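PDB 6I1R: CMP-sialic acid transporter 1 from Zea mays, which probably carries CMP-sialic acid from the cytoplasm into the Golgi as a CMP antiporter, and is seen here outward-facing with CMP bound. Local coordinates for residues K55-R58 and S62-M65; V133-G138 and S265-M270; Y179-M184 and S257-K262. The protein carries 5 engineered substitutions. All coordinates share one frame; numbering follows the deposited sequence.

Contact 1. Residues K55-R58 and S62-M65. Engineered in segment 55-58: Arg58 (natural residue His). Engineered in segment 62-65: Ser62 (natural residue Pro), Val63 (natural residue Pro).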
# COMPACT_ATOMS: atom_id res chain seq x y z
N LYS B 55 -5.72 -39.45 1.10
CA LYS B 55 -4.61 -40.37 0.85
C LYS B 55 -4.35 -41.24 2.09
O LYS B 55 -4.01 -42.42 1.95
CB LYS B 55 -3.35 -39.58 0.47
CG LYS B 55 -2.10 -40.42 0.24
CD LYS B 55 -0.98 -39.64 -0.41
CE LYS B 55 0.27 -40.47 -0.65
NZ LYS B 55 1.28 -39.72 -1.43
N GLU B 56 -4.49 -40.66 3.28
CA GLU B 56 -4.26 -41.38 4.53
C GLU B 56 -5.35 -42.44 4.74
O GLU B 56 -5.07 -43.53 5.23
CB GLU B 56 -4.24 -40.40 5.71
CG GLU B 56 -3.67 -41.01 6.99
CD GLU B 56 -3.78 -40.11 8.21
OE1 GLU B 56 -4.89 -39.61 8.48
OE2 GLU B 56 -2.75 -39.92 8.89
N CYS B 57 -6.59 -42.13 4.37
CA CYS B 57 -7.71 -43.06 4.53
C CYS B 57 -7.55 -44.25 3.58
O CYS B 57 -7.91 -45.38 3.91
CB CYS B 57 -9.04 -42.37 4.30
SG CYS B 57 -9.42 -41.11 5.54
N ARG B 58 -6.99 -44.00 2.40
CA ARG B 58 -6.87 -45.03 1.37
C ARG B 58 -5.56 -45.81 1.56
O ARG B 58 -5.43 -46.91 1.02
CB ARG B 58 -7.08 -44.37 0.00
CG ARG B 58 -5.98 -44.55 -1.04
CD ARG B 58 -6.38 -43.85 -2.33
NE ARG B 58 -7.65 -43.18 -2.14
CZ ARG B 58 -8.82 -43.61 -2.61
NH1 ARG B 58 -9.88 -43.63 -1.82
NH2 ARG B 58 -8.91 -44.05 -3.85
N SER B 62 -6.25 -47.64 9.91
CA SER B 62 -7.04 -46.93 10.92
C SER B 62 -6.68 -45.43 10.91
O SER B 62 -5.51 -45.07 10.98
CB SER B 62 -6.84 -47.52 12.29
OG SER B 62 -7.33 -48.85 12.34
N VAL B 63 -7.71 -44.59 10.81
CA VAL B 63 -7.54 -43.14 10.82
C VAL B 63 -8.47 -42.55 11.89
O VAL B 63 -9.69 -42.76 11.84
CB VAL B 63 -7.82 -42.54 9.43
CG1 VAL B 63 -7.88 -41.02 9.45
CG2 VAL B 63 -6.80 -43.02 8.40
N ARG B 64 -7.89 -41.83 12.84
CA ARG B 64 -8.63 -41.28 13.98
C ARG B 64 -9.29 -39.97 13.55
O ARG B 64 -8.61 -39.05 13.08
CB ARG B 64 -7.69 -41.09 15.17
CG ARG B 64 -6.94 -42.34 15.59
CD ARG B 64 -7.71 -43.20 16.58
NE ARG B 64 -7.57 -42.73 17.95
CZ ARG B 64 -8.13 -43.31 19.00
NH1 ARG B 64 -8.91 -44.37 18.84
NH2 ARG B 64 -7.91 -42.84 20.22
N MET B 65 -10.61 -39.88 13.72
CA MET B 65 -11.40 -38.74 13.24
C MET B 65 -12.65 -38.59 14.11
O MET B 65 -13.54 -39.44 14.09
CB MET B 65 -11.84 -38.94 11.79
CG MET B 65 -10.72 -38.85 10.78
SD MET B 65 -11.33 -38.69 9.08
CE MET B 65 -12.11 -40.28 8.86

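Contact 2. Residues V133-G138 and S265-M270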
# COMPACT_ATOMS: atom_id res chain seq x y z
N VAL B 133 11.33 -13.80 27.99
CA VAL B 133 11.45 -12.34 28.09
C VAL B 133 12.63 -11.89 27.22
O VAL B 133 12.47 -10.99 26.39
CB VAL B 133 11.61 -11.88 29.55
CG1 VAL B 133 11.96 -10.40 29.64
CG2 VAL B 133 10.37 -12.17 30.38
N LEU B 134 13.79 -12.52 27.39
CA LEU B 134 14.97 -12.13 26.62
C LEU B 134 14.66 -12.14 25.12
O LEU B 134 15.14 -11.27 24.40
CB LEU B 134 16.15 -13.06 26.93
CG LEU B 134 17.13 -12.56 27.99
CD1 LEU B 134 18.20 -13.60 28.23
CD2 LEU B 134 17.76 -11.23 27.58
N LEU B 135 13.89 -13.12 24.67
CA LEU B 135 13.55 -13.23 23.24
C LEU B 135 12.78 -11.98 22.81
O LEU B 135 13.11 -11.36 21.80
CB LEU B 135 12.73 -14.49 22.99
CG LEU B 135 12.43 -14.81 21.53
CD1 LEU B 135 13.71 -15.18 20.78
CD2 LEU B 135 11.40 -15.91 21.40
N ALA B 136 11.75 -11.62 23.58
CA ALA B 136 10.93 -10.45 23.29
C ALA B 136 11.80 -9.18 23.31
O ALA B 136 11.66 -8.32 22.45
CB ALA B 136 9.80 -10.35 24.28
N VAL B 137 12.68 -9.09 24.31
CA VAL B 137 13.55 -7.92 24.46
C VAL B 137 14.56 -7.89 23.29
O VAL B 137 14.85 -6.82 22.77
CB VAL B 137 14.27 -7.93 25.82
CG1 VAL B 137 15.35 -6.86 25.90
CG2 VAL B 137 13.29 -7.76 26.98
N GLY B 138 15.07 -9.06 22.90
CA GLY B 138 16.11 -9.15 21.86
C GLY B 138 15.60 -8.78 20.48
O GLY B 138 16.32 -8.19 19.68
N SER B 265 10.87 -19.83 16.27
CA SER B 265 11.06 -19.92 14.81
C SER B 265 10.74 -18.57 14.15
O SER B 265 11.52 -18.08 13.33
CB SER B 265 10.23 -21.02 14.22
OG SER B 265 10.57 -22.28 14.77
N THR B 266 9.59 -18.01 14.51
CA THR B 266 9.10 -16.74 13.97
C THR B 266 10.09 -15.61 14.28
O THR B 266 10.37 -14.77 13.42
CB THR B 266 7.72 -16.38 14.56
OG1 THR B 266 7.10 -17.57 15.03
CG2 THR B 266 6.81 -15.70 13.56
N SER B 267 10.59 -15.59 15.51
CA SER B 267 11.52 -14.56 15.96
C SER B 267 12.83 -14.65 15.18
O SER B 267 13.33 -13.63 14.69
CB SER B 267 11.76 -14.67 17.45
OG SER B 267 10.56 -14.42 18.18
N MET B 268 13.37 -15.86 15.05
CA MET B 268 14.65 -16.08 14.36
C MET B 268 14.50 -15.80 12.86
O MET B 268 15.48 -15.48 12.19
CB MET B 268 15.15 -17.51 14.57
CG MET B 268 15.49 -17.84 16.01
SD MET B 268 16.66 -16.69 16.76
CE MET B 268 16.22 -16.87 18.48
N ALA B 269 13.28 -15.95 12.33
CA ALA B 269 13.00 -15.61 10.93
C ALA B 269 13.17 -14.10 10.73
O ALA B 269 13.78 -13.66 9.75
CB ALA B 269 11.62 -16.07 10.56
N MET B 270 12.63 -13.33 11.66
CA MET B 270 12.65 -11.87 11.61
C MET B 270 14.10 -11.37 11.65
O MET B 270 14.42 -10.36 11.02
CB MET B 270 11.88 -11.28 12.80
CG MET B 270 11.58 -9.80 12.65
SD MET B 270 11.71 -8.92 14.23
CE MET B 270 13.49 -8.88 14.44

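Contact 3. Residues Y179-M184 and S257-K262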
# COMPACT_ATOMS: atom_id res chain seq x y z
N TYR B 179 -4.90 -21.50 21.74
CA TYR B 179 -6.13 -22.29 21.65
C TYR B 179 -6.00 -23.36 20.56
O TYR B 179 -6.52 -24.46 20.71
CB TYR B 179 -7.36 -21.42 21.38
CG TYR B 179 -8.66 -22.16 21.61
CD1 TYR B 179 -9.12 -22.38 22.90
CD2 TYR B 179 -9.39 -22.68 20.56
CE1 TYR B 179 -10.29 -23.08 23.14
CE2 TYR B 179 -10.56 -23.38 20.78
CZ TYR B 179 -11.02 -23.58 22.07
OH TYR B 179 -12.17 -24.27 22.31
N THR B 180 -5.30 -23.03 19.47
CA THR B 180 -5.07 -24.00 18.39
C THR B 180 -4.33 -25.22 18.96
O THR B 180 -4.78 -26.35 18.77
CB THR B 180 -4.32 -23.35 17.22
OG1 THR B 180 -5.10 -22.25 16.75
CG2 THR B 180 -4.04 -24.31 16.08
N GLU B 181 -3.23 -24.98 19.67
CA GLU B 181 -2.46 -26.05 20.30
C GLU B 181 -3.39 -26.92 21.16
O GLU B 181 -3.32 -28.15 21.11
CB GLU B 181 -1.32 -25.48 21.15
CG GLU B 181 -0.51 -26.55 21.86
CD GLU B 181 0.89 -26.12 22.30
OE1 GLU B 181 1.22 -24.93 22.14
OE2 GLU B 181 1.63 -26.98 22.80
N TYR B 182 -4.24 -26.26 21.94
CA TYR B 182 -5.22 -26.97 22.76
C TYR B 182 -6.01 -27.94 21.87
O TYR B 182 -6.09 -29.13 22.18
CB TYR B 182 -6.13 -25.98 23.49
CG TYR B 182 -7.44 -26.55 23.98
CD1 TYR B 182 -7.48 -27.47 25.02
CD2 TYR B 182 -8.64 -26.17 23.41
CE1 TYR B 182 -8.68 -27.99 25.48
CE2 TYR B 182 -9.85 -26.68 23.86
CZ TYR B 182 -9.87 -27.60 24.89
OH TYR B 182 -11.05 -28.12 25.33
N LEU B 183 -6.55 -27.44 20.75
CA LEU B 183 -7.39 -28.25 19.87
C LEU B 183 -6.61 -29.46 19.33
O LEU B 183 -7.13 -30.58 19.36
CB LEU B 183 -7.93 -27.39 18.72
CG LEU B 183 -8.98 -26.35 19.09
CD1 LEU B 183 -9.48 -25.62 17.85
CD2 LEU B 183 -10.15 -26.98 19.84
N MET B 184 -5.39 -29.25 18.85
CA MET B 184 -4.60 -30.34 18.27
C MET B 184 -4.35 -31.41 19.34
O MET B 184 -4.51 -32.61 19.08
CB MET B 184 -3.25 -29.87 17.72
CG MET B 184 -3.31 -28.62 16.85
SD MET B 184 -4.66 -28.62 15.65
CE MET B 184 -3.95 -29.65 14.37
N SER B 257 4.45 -30.32 18.82
CA SER B 257 5.40 -29.45 19.51
C SER B 257 4.64 -28.47 20.41
O SER B 257 3.69 -28.88 21.07
CB SER B 257 6.30 -28.76 18.53
OG SER B 257 7.41 -28.18 19.20
N ASP B 258 5.06 -27.21 20.45
CA ASP B 258 4.38 -26.21 21.27
C ASP B 258 4.57 -24.82 20.67
O ASP B 258 5.41 -24.61 19.80
CB ASP B 258 4.87 -26.24 22.72
CG ASP B 258 6.38 -26.19 22.86
OD1 ASP B 258 7.00 -25.31 22.22
OD2 ASP B 258 6.93 -27.03 23.61
N ASN B 259 3.78 -23.87 21.18
CA ASN B 259 3.76 -22.47 20.72
C ASN B 259 5.12 -21.80 20.92
O ASN B 259 5.48 -20.90 20.17
CB ASN B 259 2.70 -21.64 21.46
CG ASN B 259 1.49 -21.34 20.61
OD1 ASN B 259 1.56 -20.50 19.70
ND2 ASN B 259 0.38 -21.99 20.90
N ILE B 260 5.87 -22.21 21.94
CA ILE B 260 7.11 -21.53 22.26
C ILE B 260 8.15 -21.87 21.18
O ILE B 260 8.94 -21.00 20.80
CB ILE B 260 7.58 -21.85 23.69
CG1 ILE B 260 6.57 -21.34 24.72
CG2 ILE B 260 8.98 -21.29 23.94
CD1 ILE B 260 6.76 -21.90 26.11
N VAL B 261 8.14 -23.09 20.66
CA VAL B 261 9.00 -23.44 19.52
C VAL B 261 8.57 -22.61 18.31
O VAL B 261 9.41 -22.15 17.54
CB VAL B 261 8.97 -24.95 19.22
CG1 VAL B 261 9.62 -25.28 17.88
CG2 VAL B 261 9.62 -25.77 20.33
N LYS B 262 7.26 -22.42 18.13
CA LYS B 262 6.75 -21.58 17.04
C LYS B 262 7.38 -20.19 17.16
O LYS B 262 8.07 -19.75 16.24
CB LYS B 262 5.22 -21.51 17.07
CG LYS B 262 4.58 -20.56 16.06
CD LYS B 262 3.11 -20.33 16.34
CE LYS B 262 2.51 -19.04 15.82
NZ LYS B 262 3.49 -17.95 15.61

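Contact 1. Residues K55-R58 and S62-M65
Val63, an engineered residue that is proline in the natural sequence, turns its two methyls onto Glu56 and Cys57 where the C-terminal end of helix 37-59 meets the loop leading to helix 69-72, on the surface of the transporter. With CG1 anti to the backbone N (chi1 171°), that methyl meets the carboxylate of Glu56, 3.4 Å from OE1, and also faces Cys57, 4.2 Å from SG. CG2 dips to the helix backbone, 3.6 Å from Glu56 O and 4.0 Å from Cys57 CA. The Glu56 chain stretches out and runs at a slant past the valine, so its aliphatic part lies along CG2, with CG 4.0 Å from that methyl. This contact is purely van der Waals. The carboxylate finds its polar partner beyond it, OE1 bonding to Ser190 OG, while Arg64 pairs through its backbone with the same serine; helix and loop therefore converge on the residue just ahead of helix 191-216. Met65 adds a looser touch at the margin, its terminal methyl CE lying 4.4 Å from Cys57 SG.

Contact 2. Residues V133-G138 and S265-M270
Leu135 pushes its isobutyl group against Ser267 and the tip of Met268, a small, bond-free contact, with Leu135 and Ser267 buried. The leucine divides its methyls: CD2 lies 3.6 Å from Ser267 OG, while CD1 sits 3.9 Å from Ser267 CB and 3.8 Å from Met268 CE. Its CG stands anti to the backbone N (chi1 -174°), which sends the fork toward the serine. Met268 starts from the flank of its own helix and reaches the leucine by folding at chi2 (-54°), so that only its terminal methyl touches. The hydroxyl of Ser267 makes no polar bond across the gap; it bonds back to Val263 O, one turn earlier, and the surface it offers the leucine is a compact one. Cutting Leu135 back to an alanine would take away both methyls, and is likely to open a gap over Ser267 and cost Met268 CE this partner. Farther out, Ile109 of helix 108-118 touches both Leu135 and Ser267, and helix 287-304 also packs here, with Ser299 against Leu135 and Cys296 against Met268. Close approach of the two helices, 7.7 Å between Leu135 CA and Ser267 CA, with a small serine whose OH is paid for within its own helix, is a familiar way for transmembrane helices to pack in all-helical transporters such as this nucleotide-sugar transporter.

Contact 3. Residues Y179-M184 and S257-K262
Glu181 reaches from helix 160-186 to the start of helix 259-279, where one of its oxygens takes two donors from Asn259. OE1 accepts the backbone N of Asn259 at 2.9 Å, met on the syn side and out of the carboxylate plane, and the amide ND2 of Asn259 at 3.3 Å through its anti lone pair. Both bonds are bent, the one from ND2 to 139°. The glutamate gets there on a fully extended chain, CG anti to the backbone N (chi1 179°). The main acceptor of that ND2 is Gly177 O, one turn before Glu181, so the amide spans two points of helix 160-186. This is an N-terminal helix cap reinforced from a neighbouring transmembrane helix: Asp258 is the N-cap, and its OD1 accepts Val261 N at 2.9 Å and 157°, nearly along the C-O axis, while Glu181 takes the amide of the first residue after the cap. Two backbone NH groups of the opening turn thus find carboxylate acceptors, and the positive end of the helix dipole would probably favour charge on both acids, though Glu181 OE2 and Asp258 OD2, 5.4 Å apart, would partly oppose it. OE2 of Glu181 lies 3.3 Å from Ser257 O, acceptor beside acceptor; Lys185 NZ lies near both, with a weak hydrogen bond to that carbonyl and a long, weak ion pair to OE2. Asp258 OD2 has a similarly long, weak pairing with Arg122. Phe116 of helix 108-118 packs against Glu181, Asp258 and Ile260, and the side chain of Asn259 is about 11 Å from the bound CMP.

From the N terminus, contact 1 comes first and is the most local, closing a three-residue turn between helix 37-59 and the segment leading to helix 69-72. It is complete before the others begin. Contact 2 then opens at residues 133-138 and closes a loop of 126 residues at 265-270; contact 3 (179-184 with 257-262) lies nested inside it, closing a loop of 72. Both end on helix 259-279, contact 3 at its start and contact 2 further along, with centres about 17 Å apart, so this helix is tied to helix 160-186 and to helix 126-143. Contact 1 stays peripheral, its nearest atoms about 10 Å from contact 3 and about 23 Å from contact 2.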